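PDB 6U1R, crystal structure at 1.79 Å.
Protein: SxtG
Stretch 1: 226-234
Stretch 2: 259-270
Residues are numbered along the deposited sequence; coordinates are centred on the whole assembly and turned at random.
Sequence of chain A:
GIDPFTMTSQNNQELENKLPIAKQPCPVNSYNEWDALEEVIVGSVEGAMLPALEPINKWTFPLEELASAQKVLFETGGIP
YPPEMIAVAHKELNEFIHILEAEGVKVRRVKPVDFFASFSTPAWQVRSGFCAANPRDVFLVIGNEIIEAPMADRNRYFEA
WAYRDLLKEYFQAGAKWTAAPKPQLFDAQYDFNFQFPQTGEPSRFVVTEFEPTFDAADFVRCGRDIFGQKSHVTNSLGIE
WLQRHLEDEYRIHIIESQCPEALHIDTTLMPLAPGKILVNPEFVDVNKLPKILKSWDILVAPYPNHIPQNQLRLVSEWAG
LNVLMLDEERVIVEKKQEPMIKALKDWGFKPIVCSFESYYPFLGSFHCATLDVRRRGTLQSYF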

# COMPACT_ATOMS: atom_id res chain seq x y z
N ILE A 226 12.34 6.05 -16.75
CA ILE A 226 12.80 5.20 -15.66
C ILE A 226 13.16 3.84 -16.24
O ILE A 226 12.46 3.32 -17.13
CB ILE A 226 11.69 5.08 -14.58
CG1 ILE A 226 11.44 6.44 -13.91
CG2 ILE A 226 12.05 4.03 -13.52
CD1 ILE A 226 10.15 6.50 -13.12
N PHE A 227 14.26 3.27 -15.79
CA PHE A 227 14.72 1.96 -16.28
C PHE A 227 14.58 0.93 -15.18
O PHE A 227 14.97 1.18 -14.03
CB PHE A 227 16.17 2.05 -16.76
CG PHE A 227 16.33 2.98 -17.92
CD1 PHE A 227 16.17 2.51 -19.21
CD2 PHE A 227 16.56 4.32 -17.73
CE1 PHE A 227 16.28 3.35 -20.29
CE2 PHE A 227 16.66 5.18 -18.82
CZ PHE A 227 16.51 4.68 -20.09
N GLY A 228 14.01 -0.23 -15.52
CA GLY A 228 13.85 -1.31 -14.56
C GLY A 228 14.24 -2.64 -15.18
O GLY A 228 14.56 -2.72 -16.37
N GLN A 229 14.20 -3.67 -14.35
CA GLN A 229 14.40 -5.04 -14.80
C GLN A 229 13.46 -5.97 -14.03
O GLN A 229 13.11 -5.70 -12.88
CB GLN A 229 15.85 -5.51 -14.59
CG GLN A 229 16.25 -5.45 -13.11
CD GLN A 229 17.62 -6.03 -12.79
OE1 GLN A 229 18.44 -6.26 -13.69
NE2 GLN A 229 17.88 -6.28 -11.50
N LYS A 230 13.08 -7.07 -14.67
CA LYS A 230 12.59 -8.23 -13.94
C LYS A 230 13.73 -8.86 -13.14
O LYS A 230 14.90 -8.76 -13.51
CB LYS A 230 11.99 -9.26 -14.91
CG LYS A 230 10.71 -8.77 -15.63
CD LYS A 230 10.12 -9.84 -16.55
CE LYS A 230 9.28 -10.83 -15.76
NZ LYS A 230 8.70 -11.86 -16.65
N SER A 231 13.40 -9.51 -12.03
CA SER A 231 14.42 -10.08 -11.14
C SER A 231 13.77 -11.17 -10.30
O SER A 231 12.61 -11.53 -10.51
CB SER A 231 15.03 -9.01 -10.23
OG SER A 231 14.08 -8.63 -9.27
N HIS A 232 14.53 -11.70 -9.33
CA HIS A 232 13.93 -12.66 -8.42
C HIS A 232 12.87 -12.07 -7.50
O HIS A 232 12.20 -12.85 -6.82
CB HIS A 232 15.00 -13.35 -7.60
CG HIS A 232 15.81 -14.32 -8.42
ND1 HIS A 232 15.24 -15.41 -9.04
CD2 HIS A 232 17.12 -14.34 -8.75
CE1 HIS A 232 16.17 -16.07 -9.70
NE2 HIS A 232 17.32 -15.45 -9.54
N VAL A 233 12.68 -10.75 -7.46
CA VAL A 233 11.62 -10.15 -6.66
C VAL A 233 10.65 -9.27 -7.45
O VAL A 233 9.56 -8.98 -6.94
CB VAL A 233 12.19 -9.36 -5.46
CG1 VAL A 233 13.00 -10.28 -4.55
CG2 VAL A 233 13.04 -8.18 -5.94
N THR A 234 10.98 -8.85 -8.67
CA THR A 234 10.16 -7.93 -9.44
C THR A 234 9.61 -8.67 -10.66
O THR A 234 10.39 -9.17 -11.47
CB THR A 234 10.97 -6.70 -9.88
OG1 THR A 234 11.32 -5.92 -8.72
CG2 THR A 234 10.16 -5.81 -10.81
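Stretch 2, residues 259-270: CPEALHIDTTLM

Stretch 2 runs antiparallel to stretch 1 as a mostly irregular segment, held by two hydrogen bonds from His232, by local apolar contacts and by a bridging water. The CA pairing sets the direction: Ser231 CA lies 5.2 Å from Ala262 CA, Gln229 CA lies 6.8 Å from Ile265 CA and Phe227 CA lies 8.3 Å from Leu269 CA, so the backbones diverge toward the strand that begins at Leu269. Stretch 2 opens with a type I turn from Cys259 to Ala262, closed by a weak bond from Ala262 N to Cys259 O (3.2 Å). His232 grips this turn twice: its backbone N donates almost linearly to Ala262 O (3.1 Å), and its ring NE2 donates to Pro260 O (2.9 Å), which lies at the ring edge. Ser231 CB rests 3.4 Å from Ala262 O, while Val233 CG2 packs on Leu263 CD1 at 3.4 Å. Beyond the turn, Gln229 reaches across with chi1 p and chi2 t; its NE2 comes 3.0 Å from His264 O, and its CD lies 3.8 Å from Ile265 CG1. A water donates to Gln229 OE1 (2.8 Å) and also binds Thr268 OG1 (2.7 Å), bridging the two side chains. Ile265 CD1 approaches the backbone at Gly228 C (3.7 Å), and Leu269 CD2 meets Phe227 CB at 3.6 Å.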

# COMPACT_ATOMS: atom_id res chain seq x y z
N CYS A 259 22.41 -11.52 -15.56
CA CYS A 259 22.81 -12.06 -14.26
C CYS A 259 21.77 -13.08 -13.80
O CYS A 259 20.62 -12.70 -13.56
CB CYS A 259 22.91 -10.95 -13.22
SG CYS A 259 23.29 -11.58 -11.54
N PRO A 260 22.12 -14.36 -13.66
CA PRO A 260 21.11 -15.34 -13.23
C PRO A 260 20.60 -15.13 -11.81
O PRO A 260 19.52 -15.64 -11.48
CB PRO A 260 21.85 -16.69 -13.34
CG PRO A 260 23.02 -16.42 -14.24
CD PRO A 260 23.41 -15.00 -13.97
N GLU A 261 21.38 -14.43 -10.99
CA GLU A 261 21.09 -14.12 -9.59
C GLU A 261 20.39 -12.76 -9.41
O GLU A 261 20.38 -12.22 -8.29
CB GLU A 261 22.40 -14.12 -8.79
CG GLU A 261 23.15 -15.46 -8.78
CD GLU A 261 24.06 -15.67 -9.98
OE1 GLU A 261 24.65 -14.68 -10.45
OE2 GLU A 261 24.20 -16.82 -10.42
N ALA A 262 19.85 -12.19 -10.49
CA ALA A 262 19.49 -10.78 -10.52
C ALA A 262 18.54 -10.42 -9.39
O ALA A 262 17.51 -11.06 -9.19
CB ALA A 262 18.85 -10.40 -11.86
N LEU A 263 18.90 -9.34 -8.67
CA LEU A 263 18.09 -8.82 -7.58
C LEU A 263 18.61 -7.40 -7.33
O LEU A 263 19.70 -7.23 -6.76
CB LEU A 263 18.19 -9.70 -6.34
CG LEU A 263 17.44 -9.39 -5.04
CD1 LEU A 263 16.29 -8.46 -5.16
CD2 LEU A 263 16.93 -10.71 -4.45
N HIS A 264 17.88 -6.41 -7.84
CA HIS A 264 18.21 -4.99 -7.84
C HIS A 264 19.11 -4.64 -9.02
O HIS A 264 19.91 -5.47 -9.47
CB HIS A 264 18.84 -4.54 -6.50
CG HIS A 264 17.96 -4.86 -5.33
ND1 HIS A 264 18.46 -5.14 -4.07
CD2 HIS A 264 16.62 -4.99 -5.24
CE1 HIS A 264 17.46 -5.44 -3.27
NE2 HIS A 264 16.33 -5.33 -3.94
N ILE A 265 18.90 -3.45 -9.57
CA ILE A 265 19.53 -3.03 -10.83
C ILE A 265 20.76 -2.14 -10.60
O ILE A 265 21.48 -1.84 -11.58
CB ILE A 265 18.48 -2.32 -11.72
CG1 ILE A 265 18.83 -2.41 -13.22
CG2 ILE A 265 18.24 -0.85 -11.27
CD1 ILE A 265 17.69 -1.90 -14.15
N ASP A 266 21.04 -1.74 -9.36
CA ASP A 266 22.02 -0.69 -9.13
C ASP A 266 23.45 -1.23 -8.95
O ASP A 266 24.32 -0.52 -8.42
CB ASP A 266 21.58 0.24 -7.97
CG ASP A 266 21.17 -0.47 -6.68
OD1 ASP A 266 21.02 -1.70 -6.65
OD2 ASP A 266 20.97 0.27 -5.66
N THR A 267 23.73 -2.44 -9.45
CA THR A 267 25.07 -2.83 -9.88
C THR A 267 25.09 -3.21 -11.36
O THR A 267 26.09 -3.78 -11.83
CB THR A 267 25.63 -4.00 -9.05
OG1 THR A 267 24.82 -5.16 -9.19
CG2 THR A 267 25.73 -3.64 -7.59
N THR A 268 24.03 -2.88 -12.11
CA THR A 268 23.87 -3.25 -13.51
C THR A 268 23.80 -2.04 -14.43
O THR A 268 24.54 -1.98 -15.44
CB THR A 268 22.60 -4.12 -13.68
OG1 THR A 268 22.73 -5.35 -12.94
CG2 THR A 268 22.32 -4.43 -15.16
N LEU A 269 22.95 -1.06 -14.09
CA LEU A 269 22.66 0.10 -14.93
C LEU A 269 22.56 1.30 -14.00
O LEU A 269 21.60 1.39 -13.23
CB LEU A 269 21.36 -0.12 -15.71
CG LEU A 269 21.07 0.83 -16.86
CD1 LEU A 269 21.86 0.47 -18.11
CD2 LEU A 269 19.58 0.86 -17.15
N MET A 270 23.52 2.22 -14.08
CA MET A 270 23.61 3.35 -13.15
C MET A 270 23.75 4.67 -13.90
O MET A 270 24.87 5.05 -14.31
CB MET A 270 24.75 3.14 -12.17
CG MET A 270 24.41 2.03 -11.16
SD MET A 270 23.08 2.58 -10.08
CE MET A 270 24.06 3.38 -8.77
O HOH W 1 20.92 -7.40 -13.06